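Local coordinates for ABC transporter (PDB 1JI0), which binds ATP and is probably the ATP-hydrolysing subunit of a transporter for branched-chain amino acids, at residues I217-K222 with L227-V232; L194-Q197 with G201-K204; N101-A106 with E113-D118; S124-L129 with L148-A153; I64-D69 with R157-M162. All blocks are in the same frame, centred on the assembly; numbering follows the deposited sequence.

The five contacts sample both the core and the margins of one ATP-binding domain. Interactions 2, 4 and 5 are largely buried, whereas interactions 1 and 3 lie near the surface. Interactions 1, 2 and 5 all reach the same mixed sheet, with strands 192-196 and 160-164 side by side in it; interactions 3 and 4 share helix 114-125 and belong to the helical part of the fold. Interactions 1 and 2 meet through Leu227 and Leu203, and a salt bridge from Asp118 to Arg157 joins interaction 3 to interaction 5. Apolar packing crosses every contact. Polar chemistry differs: a helix cap in interaction 1, a gripped carboxylate in interaction 2, a bridging water in interaction 5.

Interaction 1 (I217-K222 with L227-V232); sequences IVLEGK and LDNEMV
Asn229 OD1 is the point on which two backbone amides and a leucine methyl converge. Val232 N donates to it at 3.1 Å, in the carbonyl plane and on a lone pair (C=O...donor angle 138°), while Met231 N adds a weak, more bent bond; the pair makes Asn229 the N-cap of helix 230-236. Its CG stands anti to the backbone N (chi1 178°), which swings the amide over the first helical turn. From the strand, Leu219 CD2 presses on the same group, 3.7 Å from Asn229 OD1, the leucine and the asparagine meeting head-on. Leu219 CD2 also meets Val232 CG2 at 3.7 Å. Met231, a selenomethionine bent at chi2 and chi3, curls back to the strand, placing its CE 3.7 Å from Val218 CG2 and 3.9 Å from Leu219 CD2. Were Asn229 cut back to alanine, the amides of Met231 and Val232 would probably lose their capping acceptor and a gap would open beside Leu219 CD2. Val232 packs further onto Leu203 of helix 199-205, and the backbone of Leu219 pairs with Val211. The whole is a strand-to-helix junction near the surface, in which the outermost strand 216-222 of the mixed sheet, antiparallel to its neighbour, meets, through Val218 and Leu219, the capped start of the last helix of an ABC-type ATP-binding domain.

Interaction 2 (L194-Q197 with G201-K204); sequences LVEQ and GALK
Ala202 carries the apolar side of this contact, its single methyl meeting two strand side chains. Ala202 CB lies 3.7 Å from Glu196 CB and 4.1 Å from Leu194 CD2. With a chi1 of 175°, Leu194 extends away from its own amide nitrogen, and the CD2 branch comes up to the helix backbone as well, 4.1 Å from Ala202 CA. Leu194 and Glu196, two residues apart on a strand, turn their side chains to the same side, while the intervening Val195 turns to the other and packs on Lys45 and Leu49 of helix 45-52. Such alternation is that of any strand; what marks the P-loop NTPase core is the setting: strand 192-196 lies between strands 160-164 and 34-38 in a parallel region of the mixed sheet, with helix 199-205 on one face and the helix after the P-loop on the other. Polar interactions gather at the carboxylate of Glu196, whose chain bends at chi2. Glu196 OE1 accepts from Gln197 N at 2.9 Å with an N-H...O angle of 137°, on the anti side and 20° out of the carboxylate plane; Asn198 N donates to this oxygen too, and Glu196 OE2 is hydrogen-bonded to Ser167 OG. Replacing Glu196 by leucine is likely to strip the Gln197 and Asn198 amides and the Ser167 hydroxyl of this partner, freeing the turn after the strand. Gln197 lies beside Glu165 and Asn41 of the ATP pocket, in what is probably the position of the H-loop histidine of many ABC ATPases.

Interaction 3 (N101-A106 with E113-D118); sequences NLMMGA and EGIKRD
Met103, Ala106 and Ile115 join two successive helices, 98-103 and 114-125, across the loop between them, in what is consistent with the helical subdomain of an ABC ATPase. Apolar packing makes the contact itself. Ile115 CG1 points opposite the backbone N (chi1 -171°) and the branch continues straight, so that CD1 forms its leading end. Ile115 CD1 is 3.9 Å from Ala106 CB, with CG1 slightly farther back. Met103, a selenomethionine, starts off to one side but bends at both chi2 and chi3, bringing its methyl across the isoleucine at about a right angle.

Backbone bonds bring Ala106 into place: Gly105 N donates to Leu102 O and Ala106 N to Met103 O, each at 3.0 Å, drawing in the chain from Leu102 to Ala106. A side chain at Gly105 would be crowded by Leu102 O.

Glu113, Lys116 and Arg117 form a charged network of long salt bridges at the start of helix 114-125, and Glu113 CB lies 3.7 Å above the guanidinium plane of Arg117. Separately, Asp118 OD2 forms salt bridges that tie this helix to Arg157, just before strand 160-164, and to Arg109 of the loop between the two helices.

The tightest point is apolar: Met103 CE and Ile115 CD1 stand 3.4 Å apart, less than the usual separation of two methyl carbons.

Interaction 4 (S124-L129 with L148-A153); sequences SLFPRL and LAIGRA
Phe126 and Leu129 point from one chain segment into helix 142-154, where Leu148, Ile150 and Gly151 receive them. At the edge of the Phe126 ring, near its plane, Ile150 CG2 approaches CZ to 4.0 Å, the two side chains crossing at about a right angle. Phe126 CE2 is 4.2 Å from Gly151 CA, where glycine presents only its backbone. Leu129 likewise reaches the main chain: Leu129 CD2 lies 3.7 Å from Leu148 CA, and 4.2 Å from Leu148 CD1, although the Leu148 side chain sets out away from the contact. Leu148 turns instead to helix 98-103, where it packs on Val98.

Helix 142-154 is probably the helix that begins within the LSGGQ-type signature of ABC ATPases (LSGGE here), so Phe126 and Leu129 pack, within the helical subdomain, against the helix that begins in that motif.

One shell out, the chain itself sets the ring. Phe126 is the first residue beyond helix 114-125 and also holds the N-cap position of helix 127-130; its carbonyl O accepts from Leu129 N at 2.9 Å, holding the two inserted residues on one short turn. Phe126 CG stands anti to its carbonyl carbon (chi1 -56°), which turns the ring toward Ile150 and Gly151, and Leu125 CB covers one ring face, 4.0 Å above the plane and displaced from the ring centre. Met147 and Val181 also touch Phe126, and Ile185 of helix 172-187 backs Ile150.

Interaction 5 (I64-D69 with R157-M162); sequences IFNGQD and RPKLLM
Phe65 and Asn66 enter a type I' beta turn from Phe65 to Gln68, closed by reciprocal backbone bonds, Phe65 N to Gln68 O at 2.7 Å and Gln68 N to Phe65 O at 2.8 Å, and its first two residues face Lys159 and Leu160. The backbone angles of Gly67 call for glycine there.

The Phe65 ring does most of the touching. A chi1 of 177° carries the ring away from its own backbone N to meet Lys159 edge-on: Phe65 CZ is 3.7 Å from Lys159 CB, which lies in the ring plane, and 4.0 Å from Lys159 CD. Beside it, Leu160 CB is 4.1 Å from Phe65 CE1, the two side chains running antiparallel alongside each other. One ring face carries Asn66 ND2, 3.6 Å above the plane and nearer the ring's edge than its centre.

The extended lysine brings polar chemistry to this side of the contact. A water accepts from both Asn66 ND2, at 3.3 Å, and Lys159 NZ, at 3.2 Å, bridging the two ends. Asn66 OD1 accepts from Ser3 N, which fixes the amide from its other end.

This side of the hairpin turn joins the antiparallel beta subdomain to the P-loop core of an ABC ATPase, at the root of the strand leading to Asp164 and Glu165 of the ATP pocket, consistent with Walker B.

Interaction 1 (I217-K222 with L227-V232)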
# COMPACT_ATOMS: atom_id res chain seq x y z
N ILE A 217 -7.78 15.64 6.01
CA ILE A 217 -6.96 15.09 7.09
C ILE A 217 -7.30 15.89 8.35
O ILE A 217 -7.10 17.10 8.38
CB ILE A 217 -5.45 15.24 6.80
CG1 ILE A 217 -5.11 14.58 5.46
CG2 ILE A 217 -4.63 14.58 7.91
CD1 ILE A 217 -5.50 13.13 5.36
N VAL A 218 -7.83 15.23 9.38
CA VAL A 218 -8.18 15.94 10.60
C VAL A 218 -7.10 15.81 11.66
O VAL A 218 -7.09 16.56 12.64
CB VAL A 218 -9.52 15.41 11.17
CG1 VAL A 218 -10.63 15.65 10.16
CG2 VAL A 218 -9.42 13.93 11.48
N LEU A 219 -6.18 14.87 11.46
CA LEU A 219 -5.11 14.64 12.42
C LEU A 219 -4.01 13.82 11.77
O LEU A 219 -4.28 12.96 10.92
CB LEU A 219 -5.66 13.88 13.63
CG LEU A 219 -4.75 13.60 14.82
CD1 LEU A 219 -4.30 14.90 15.44
CD2 LEU A 219 -5.52 12.77 15.85
N GLU A 220 -2.77 14.09 12.15
CA GLU A 220 -1.64 13.34 11.62
C GLU A 220 -0.57 13.33 12.70
O GLU A 220 -0.62 14.14 13.63
CB GLU A 220 -1.10 13.97 10.33
CG GLU A 220 -0.50 15.35 10.53
CD GLU A 220 0.18 15.87 9.28
OE1 GLU A 220 -0.51 16.45 8.41
OE2 GLU A 220 1.41 15.70 9.17
N GLY A 221 0.38 12.41 12.59
CA GLY A 221 1.45 12.36 13.57
C GLY A 221 2.06 10.99 13.74
O GLY A 221 1.59 10.02 13.16
N LYS A 222 3.12 10.92 14.54
CA LYS A 222 3.79 9.67 14.84
C LYS A 222 2.73 8.65 15.22
O LYS A 222 1.81 8.96 15.99
CB LYS A 222 4.77 9.89 16.00
CG LYS A 222 5.51 8.65 16.46
CD LYS A 222 6.55 9.02 17.52
CE LYS A 222 7.30 7.79 18.01
NZ LYS A 222 8.30 8.16 19.05
N LEU A 227 -2.12 6.56 18.59
CA LEU A 227 -2.74 5.49 19.37
C LEU A 227 -3.12 5.97 20.78
O LEU A 227 -4.01 5.41 21.42
CB LEU A 227 -1.78 4.30 19.48
CG LEU A 227 -1.67 3.43 18.23
CD1 LEU A 227 -0.51 2.46 18.38
CD2 LEU A 227 -2.97 2.69 18.01
N ASP A 228 -2.43 7.00 21.26
CA ASP A 228 -2.71 7.55 22.58
C ASP A 228 -3.61 8.76 22.52
O ASP A 228 -3.95 9.33 23.56
CB ASP A 228 -1.41 7.91 23.29
CG ASP A 228 -0.76 6.71 23.93
OD1 ASP A 228 -1.48 5.89 24.53
OD2 ASP A 228 0.48 6.59 23.85
N ASN A 229 -4.00 9.17 21.32
CA ASN A 229 -4.88 10.32 21.17
C ASN A 229 -6.30 9.88 21.49
O ASN A 229 -6.79 8.90 20.94
CB ASN A 229 -4.80 10.87 19.75
CG ASN A 229 -5.74 12.04 19.54
OD1 ASN A 229 -6.89 11.87 19.14
ND2 ASN A 229 -5.25 13.25 19.82
N GLU A 230 -6.94 10.61 22.40
CA GLU A 230 -8.29 10.28 22.83
C GLU A 230 -9.32 10.23 21.71
O GLU A 230 -10.21 9.37 21.73
CB GLU A 230 -8.75 11.26 23.91
CG GLU A 230 -9.93 10.77 24.74
CD GLU A 230 -9.65 9.45 25.45
OE1 GLU A 230 -8.60 9.35 26.14
OE2 GLU A 230 -10.48 8.52 25.33
N MSE A 231 -9.19 11.12 20.73
CA MSE A 231 -10.12 11.15 19.60
C MSE A 231 -9.98 9.91 18.74
O MSE A 231 -10.97 9.32 18.31
CB MSE A 231 -9.88 12.40 18.74
CG MSE A 231 -10.83 12.54 17.54
SE MSE A 231 -10.36 11.51 15.93
CE MSE A 231 -9.30 12.84 15.01
N VAL A 232 -8.74 9.51 18.47
CA VAL A 232 -8.50 8.32 17.67
C VAL A 232 -9.04 7.10 18.41
O VAL A 232 -9.81 6.31 17.85
CB VAL A 232 -6.99 8.11 17.40
CG1 VAL A 232 -6.77 6.80 16.66
CG2 VAL A 232 -6.44 9.29 16.56

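Interaction 2 (L194-Q197 with G201-K204)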
# COMPACT_ATOMS: atom_id res chain seq x y z
N LEU A 194 0.43 2.65 3.45
CA LEU A 194 -0.62 1.70 3.80
C LEU A 194 -1.95 2.36 4.12
O LEU A 194 -2.04 3.20 5.02
CB LEU A 194 -0.14 0.89 5.02
CG LEU A 194 -1.05 -0.11 5.72
CD1 LEU A 194 -1.26 -1.33 4.81
CD2 LEU A 194 -0.42 -0.54 7.04
N VAL A 195 -2.98 1.98 3.37
CA VAL A 195 -4.33 2.49 3.59
C VAL A 195 -5.09 1.37 4.29
O VAL A 195 -5.10 0.23 3.82
CB VAL A 195 -5.03 2.84 2.27
CG1 VAL A 195 -6.51 3.04 2.52
CG2 VAL A 195 -4.43 4.11 1.67
N GLU A 196 -5.72 1.67 5.42
CA GLU A 196 -6.43 0.65 6.18
C GLU A 196 -7.66 1.14 6.91
O GLU A 196 -7.78 2.31 7.28
CB GLU A 196 -5.49 -0.01 7.19
CG GLU A 196 -4.85 -1.31 6.72
CD GLU A 196 -5.85 -2.44 6.59
OE1 GLU A 196 -7.03 -2.24 6.97
OE2 GLU A 196 -5.48 -3.53 6.13
N GLN A 197 -8.58 0.22 7.11
CA GLN A 197 -9.80 0.49 7.85
C GLN A 197 -9.49 -0.01 9.26
O GLN A 197 -10.01 0.51 10.24
CB GLN A 197 -10.97 -0.28 7.23
CG GLN A 197 -12.26 -0.20 8.02
CD GLN A 197 -13.48 -0.44 7.15
OE1 GLN A 197 -13.49 -1.34 6.30
NE2 GLN A 197 -14.52 0.36 7.36
N GLY A 201 -4.38 -2.17 13.78
CA GLY A 201 -3.31 -2.91 13.14
C GLY A 201 -2.39 -2.02 12.35
O GLY A 201 -1.17 -2.16 12.42
N ALA A 202 -2.96 -1.08 11.60
CA ALA A 202 -2.18 -0.17 10.78
C ALA A 202 -1.28 0.74 11.61
O ALA A 202 -0.09 0.88 11.33
CB ALA A 202 -3.13 0.69 9.91
N LEU A 203 -1.85 1.38 12.64
CA LEU A 203 -1.07 2.27 13.48
C LEU A 203 0.02 1.55 14.28
O LEU A 203 1.06 2.13 14.59
CB LEU A 203 -1.99 3.04 14.43
CG LEU A 203 -2.84 4.11 13.75
CD1 LEU A 203 -3.84 4.70 14.75
CD2 LEU A 203 -1.92 5.20 13.19
N LYS A 204 -0.20 0.27 14.60
CA LYS A 204 0.80 -0.49 15.34
C LYS A 204 2.07 -0.78 14.54
O LYS A 204 3.15 -0.94 15.11
CB LYS A 204 0.19 -1.80 15.85
CG LYS A 204 -0.89 -1.60 16.90
CD LYS A 204 -1.59 -2.90 17.27
CE LYS A 204 -0.68 -3.86 18.02
NZ LYS A 204 -1.41 -5.09 18.41

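Interaction 3 (N101-A106 with E113-D118)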
# COMPACT_ATOMS: atom_id res chain seq x y z
N ASN A 101 2.54 -16.08 -11.14
CA ASN A 101 2.07 -14.80 -10.62
C ASN A 101 3.23 -14.01 -10.01
O ASN A 101 3.33 -12.80 -10.22
CB ASN A 101 0.97 -15.00 -9.58
CG ASN A 101 -0.40 -15.19 -10.21
OD1 ASN A 101 -0.81 -16.31 -10.54
ND2 ASN A 101 -1.13 -14.09 -10.37
N LEU A 102 4.10 -14.68 -9.25
CA LEU A 102 5.23 -13.99 -8.64
C LEU A 102 6.18 -13.46 -9.71
O LEU A 102 6.58 -12.29 -9.68
CB LEU A 102 6.04 -14.92 -7.73
CG LEU A 102 5.61 -15.20 -6.29
CD1 LEU A 102 5.34 -13.90 -5.54
CD2 LEU A 102 4.38 -16.05 -6.30
N MSE A 103 6.53 -14.33 -10.65
CA MSE A 103 7.46 -13.98 -11.71
C MSE A 103 7.03 -12.84 -12.62
O MSE A 103 7.87 -12.09 -13.09
CB MSE A 103 7.79 -15.22 -12.54
CG MSE A 103 8.63 -16.26 -11.81
SE MSE A 103 10.29 -15.53 -11.10
CE MSE A 103 11.01 -14.83 -12.75
N MSE A 104 5.73 -12.71 -12.88
CA MSE A 104 5.28 -11.64 -13.76
C MSE A 104 5.56 -10.28 -13.12
O MSE A 104 5.50 -9.25 -13.80
CB MSE A 104 3.79 -11.80 -14.10
CG MSE A 104 2.81 -11.44 -12.99
SE MSE A 104 0.95 -11.63 -13.55
CE MSE A 104 0.73 -9.92 -14.40
N GLY A 105 5.88 -10.28 -11.83
CA GLY A 105 6.17 -9.03 -11.15
C GLY A 105 7.54 -8.49 -11.51
O GLY A 105 7.78 -7.28 -11.46
N ALA A 106 8.45 -9.38 -11.89
CA ALA A 106 9.80 -8.97 -12.26
C ALA A 106 10.00 -8.97 -13.78
O ALA A 106 11.09 -9.25 -14.27
CB ALA A 106 10.82 -9.91 -11.61
N GLU A 113 21.02 -12.17 -10.30
CA GLU A 113 21.09 -12.63 -8.92
C GLU A 113 19.97 -12.02 -8.09
O GLU A 113 19.29 -12.72 -7.34
CB GLU A 113 22.45 -12.27 -8.31
CG GLU A 113 23.60 -13.10 -8.84
CD GLU A 113 23.43 -14.58 -8.54
OE1 GLU A 113 23.43 -14.95 -7.35
OE2 GLU A 113 23.29 -15.36 -9.51
N GLY A 114 19.78 -10.71 -8.25
CA GLY A 114 18.73 -10.02 -7.52
C GLY A 114 17.41 -10.77 -7.57
O GLY A 114 16.87 -11.16 -6.53
N ILE A 115 16.91 -10.99 -8.77
CA ILE A 115 15.65 -11.70 -8.95
C ILE A 115 15.70 -13.03 -8.21
O ILE A 115 14.68 -13.49 -7.69
CB ILE A 115 15.36 -11.96 -10.45
CG1 ILE A 115 13.95 -12.51 -10.62
CG2 ILE A 115 16.36 -12.96 -11.02
CD1 ILE A 115 13.54 -12.71 -12.05
N LYS A 116 16.88 -13.64 -8.17
CA LYS A 116 17.05 -14.91 -7.48
C LYS A 116 16.88 -14.74 -5.98
O LYS A 116 16.07 -15.43 -5.34
CB LYS A 116 18.44 -15.49 -7.76
CG LYS A 116 18.66 -15.97 -9.19
CD LYS A 116 19.92 -16.82 -9.29
CE LYS A 116 20.03 -17.50 -10.65
NZ LYS A 116 21.19 -18.43 -10.71
N ARG A 117 17.65 -13.81 -5.42
CA ARG A 117 17.61 -13.53 -4.00
C ARG A 117 16.22 -13.06 -3.56
O ARG A 117 15.73 -13.47 -2.50
CB ARG A 117 18.67 -12.48 -3.67
CG ARG A 117 20.07 -12.98 -4.02
CD ARG A 117 21.09 -11.87 -4.15
NE ARG A 117 22.40 -12.43 -4.51
CZ ARG A 117 23.48 -11.70 -4.79
NH1 ARG A 117 23.41 -10.38 -4.77
NH2 ARG A 117 24.62 -12.30 -5.10
N ASP A 118 15.59 -12.22 -4.37
CA ASP A 118 14.26 -11.71 -4.04
C ASP A 118 13.22 -12.83 -4.02
O ASP A 118 12.34 -12.85 -3.16
CB ASP A 118 13.82 -10.64 -5.04
CG ASP A 118 14.61 -9.36 -4.90
OD1 ASP A 118 15.14 -9.10 -3.80
OD2 ASP A 118 14.68 -8.60 -5.89

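Interaction 4 (S124-L129 with L148-A153)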
# COMPACT_ATOMS: atom_id res chain seq x y z
N SER A 124 10.71 -17.02 2.31
CA SER A 124 10.80 -16.98 3.76
C SER A 124 9.68 -16.10 4.33
O SER A 124 9.23 -16.31 5.45
CB SER A 124 12.16 -16.45 4.20
OG SER A 124 12.41 -15.16 3.67
N LEU A 125 9.23 -15.13 3.55
CA LEU A 125 8.16 -14.25 3.99
C LEU A 125 6.80 -14.94 3.88
O LEU A 125 5.91 -14.72 4.70
CB LEU A 125 8.12 -12.97 3.15
CG LEU A 125 9.27 -11.98 3.26
CD1 LEU A 125 9.12 -10.89 2.21
CD2 LEU A 125 9.30 -11.38 4.65
N PHE A 126 6.65 -15.79 2.86
CA PHE A 126 5.40 -16.49 2.64
C PHE A 126 5.58 -18.00 2.48
O PHE A 126 5.42 -18.53 1.38
CB PHE A 126 4.71 -15.95 1.39
CG PHE A 126 4.48 -14.47 1.42
CD1 PHE A 126 3.56 -13.92 2.30
CD2 PHE A 126 5.17 -13.63 0.56
CE1 PHE A 126 3.33 -12.55 2.33
CE2 PHE A 126 4.95 -12.26 0.58
CZ PHE A 126 4.03 -11.72 1.47
N PRO A 127 5.92 -18.70 3.57
CA PRO A 127 6.12 -20.15 3.51
C PRO A 127 4.95 -20.86 2.82
O PRO A 127 5.16 -21.74 1.97
CB PRO A 127 6.24 -20.53 4.98
CG PRO A 127 6.93 -19.33 5.56
CD PRO A 127 6.17 -18.19 4.93
N ARG A 128 3.73 -20.49 3.20
CA ARG A 128 2.53 -21.09 2.63
C ARG A 128 2.46 -20.97 1.11
O ARG A 128 1.88 -21.83 0.44
CB ARG A 128 1.29 -20.43 3.24
CG ARG A 128 1.07 -20.74 4.71
CD ARG A 128 0.97 -22.23 4.93
NE ARG A 128 0.30 -22.56 6.19
CZ ARG A 128 -0.97 -22.26 6.45
NH1 ARG A 128 -1.71 -21.63 5.54
NH2 ARG A 128 -1.51 -22.61 7.61
N LEU A 129 3.04 -19.91 0.57
CA LEU A 129 3.03 -19.71 -0.87
C LEU A 129 4.00 -20.68 -1.54
O LEU A 129 3.67 -21.28 -2.57
CB LEU A 129 3.40 -18.26 -1.21
CG LEU A 129 2.31 -17.40 -1.86
CD1 LEU A 129 0.99 -17.56 -1.13
CD2 LEU A 129 2.76 -15.94 -1.85
N LEU A 148 -0.12 -13.49 -2.20
CA LEU A 148 0.44 -13.65 -3.55
C LEU A 148 0.51 -12.28 -4.23
O LEU A 148 1.51 -11.95 -4.86
CB LEU A 148 -0.43 -14.62 -4.37
CG LEU A 148 0.03 -14.92 -5.81
CD1 LEU A 148 1.50 -15.23 -5.82
CD2 LEU A 148 -0.76 -16.08 -6.39
N ALA A 149 -0.56 -11.50 -4.10
CA ALA A 149 -0.61 -10.16 -4.70
C ALA A 149 0.54 -9.32 -4.17
O ALA A 149 1.21 -8.60 -4.92
CB ALA A 149 -1.94 -9.50 -4.37
N ILE A 150 0.78 -9.41 -2.86
CA ILE A 150 1.87 -8.67 -2.24
C ILE A 150 3.22 -9.18 -2.75
O ILE A 150 4.14 -8.40 -2.98
CB ILE A 150 1.83 -8.80 -0.69
CG1 ILE A 150 0.58 -8.11 -0.14
CG2 ILE A 150 3.08 -8.19 -0.08
CD1 ILE A 150 0.38 -8.32 1.34
N GLY A 151 3.34 -10.50 -2.91
CA GLY A 151 4.60 -11.06 -3.39
C GLY A 151 4.93 -10.58 -4.79
O GLY A 151 6.07 -10.25 -5.11
N ARG A 152 3.91 -10.55 -5.65
CA ARG A 152 4.09 -10.10 -7.03
C ARG A 152 4.64 -8.69 -7.07
O ARG A 152 5.57 -8.39 -7.83
CB ARG A 152 2.75 -10.16 -7.77
CG ARG A 152 2.82 -9.70 -9.23
CD ARG A 152 1.52 -10.03 -9.95
NE ARG A 152 0.37 -9.34 -9.38
CZ ARG A 152 -0.89 -9.64 -9.66
NH1 ARG A 152 -1.17 -10.62 -10.52
NH2 ARG A 152 -1.88 -8.94 -9.12
N ALA A 153 4.08 -7.81 -6.25
CA ALA A 153 4.53 -6.43 -6.20
C ALA A 153 5.99 -6.36 -5.76
O ALA A 153 6.78 -5.58 -6.29
CB ALA A 153 3.64 -5.63 -5.23

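Interaction 5 (I64-D69 with R157-M162)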
# COMPACT_ATOMS: atom_id res chain seq x y z
N ILE A 64 4.24 14.52 -5.91
CA ILE A 64 5.66 14.52 -6.21
C ILE A 64 6.32 13.22 -5.78
O ILE A 64 6.27 12.85 -4.61
CB ILE A 64 6.34 15.71 -5.48
CG1 ILE A 64 5.57 17.00 -5.80
CG2 ILE A 64 7.79 15.85 -5.93
CD1 ILE A 64 5.97 18.19 -4.94
N PHE A 65 6.91 12.52 -6.74
CA PHE A 65 7.60 11.25 -6.50
C PHE A 65 9.09 11.52 -6.62
O PHE A 65 9.57 11.96 -7.67
CB PHE A 65 7.18 10.21 -7.54
CG PHE A 65 7.88 8.90 -7.40
CD1 PHE A 65 7.76 8.15 -6.24
CD2 PHE A 65 8.64 8.39 -8.45
CE1 PHE A 65 8.39 6.91 -6.12
CE2 PHE A 65 9.27 7.15 -8.34
CZ PHE A 65 9.14 6.41 -7.17
N ASN A 66 9.83 11.25 -5.53
CA ASN A 66 11.26 11.51 -5.47
C ASN A 66 11.63 12.86 -6.06
O ASN A 66 12.58 12.98 -6.85
CB ASN A 66 12.06 10.41 -6.16
CG ASN A 66 12.30 9.23 -5.26
OD1 ASN A 66 12.74 9.39 -4.11
ND2 ASN A 66 12.02 8.04 -5.76
N GLY A 67 10.87 13.89 -5.67
CA GLY A 67 11.14 15.23 -6.15
C GLY A 67 10.55 15.60 -7.49
O GLY A 67 10.55 16.77 -7.85
N GLN A 68 10.03 14.62 -8.22
CA GLN A 68 9.45 14.89 -9.53
C GLN A 68 7.92 14.95 -9.53
O GLN A 68 7.25 14.06 -8.99
CB GLN A 68 9.90 13.83 -10.54
CG GLN A 68 9.35 14.05 -11.94
CD GLN A 68 9.86 13.04 -12.94
OE1 GLN A 68 9.55 13.11 -14.13
NE2 GLN A 68 10.65 12.08 -12.47
N ASP A 69 7.38 16.01 -10.12
CA ASP A 69 5.93 16.20 -10.22
C ASP A 69 5.40 15.16 -11.20
O ASP A 69 5.74 15.21 -12.38
CB ASP A 69 5.61 17.60 -10.73
CG ASP A 69 4.12 17.91 -10.71
OD1 ASP A 69 3.31 16.99 -10.97
OD2 ASP A 69 3.75 19.07 -10.43
N ARG A 157 10.57 -4.99 -7.14
CA ARG A 157 11.47 -4.16 -6.34
C ARG A 157 10.99 -2.70 -6.36
O ARG A 157 11.70 -1.79 -6.82
CB ARG A 157 12.90 -4.29 -6.88
CG ARG A 157 13.96 -3.59 -6.04
CD ARG A 157 15.35 -4.13 -6.36
NE ARG A 157 15.57 -5.46 -5.81
CZ ARG A 157 16.69 -6.16 -5.95
NH1 ARG A 157 17.71 -5.64 -6.62
NH2 ARG A 157 16.81 -7.36 -5.40
N PRO A 158 9.78 -2.46 -5.83
CA PRO A 158 9.12 -1.14 -5.77
C PRO A 158 9.93 -0.06 -5.06
O PRO A 158 10.63 -0.34 -4.09
CB PRO A 158 7.82 -1.44 -5.01
CG PRO A 158 7.66 -2.94 -5.10
CD PRO A 158 9.06 -3.43 -5.00
N LYS A 159 9.83 1.16 -5.56
CA LYS A 159 10.52 2.28 -4.91
C LYS A 159 9.53 2.79 -3.87
O LYS A 159 9.91 3.47 -2.91
CB LYS A 159 10.85 3.37 -5.93
CG LYS A 159 12.00 3.00 -6.86
CD LYS A 159 12.38 4.15 -7.77
CE LYS A 159 13.55 3.77 -8.67
NZ LYS A 159 14.01 4.94 -9.48
N LEU A 160 8.26 2.46 -4.08
CA LEU A 160 7.19 2.84 -3.18
C LEU A 160 6.12 1.75 -3.27
O LEU A 160 5.55 1.52 -4.34
CB LEU A 160 6.58 4.18 -3.59
CG LEU A 160 5.75 5.00 -2.59
CD1 LEU A 160 4.45 5.38 -3.24
CD2 LEU A 160 5.50 4.23 -1.29
N LEU A 161 5.87 1.07 -2.16
CA LEU A 161 4.85 0.02 -2.15
C LEU A 161 3.58 0.55 -1.50
O LEU A 161 3.58 0.92 -0.32
CB LEU A 161 5.35 -1.21 -1.38
CG LEU A 161 4.38 -2.38 -1.16
CD1 LEU A 161 3.94 -2.97 -2.49
CD2 LEU A 161 5.07 -3.47 -0.32
N MSE A 162 2.50 0.62 -2.28
CA MSE A 162 1.21 1.11 -1.78
C MSE A 162 0.29 -0.10 -1.64
O MSE A 162 0.28 -0.98 -2.50
CB MSE A 162 0.61 2.13 -2.74
CG MSE A 162 1.53 3.32 -3.03
SE MSE A 162 0.66 4.82 -3.85
CE MSE A 162 0.14 5.77 -2.27
O HOH W 1 12.47 7.74 -9.01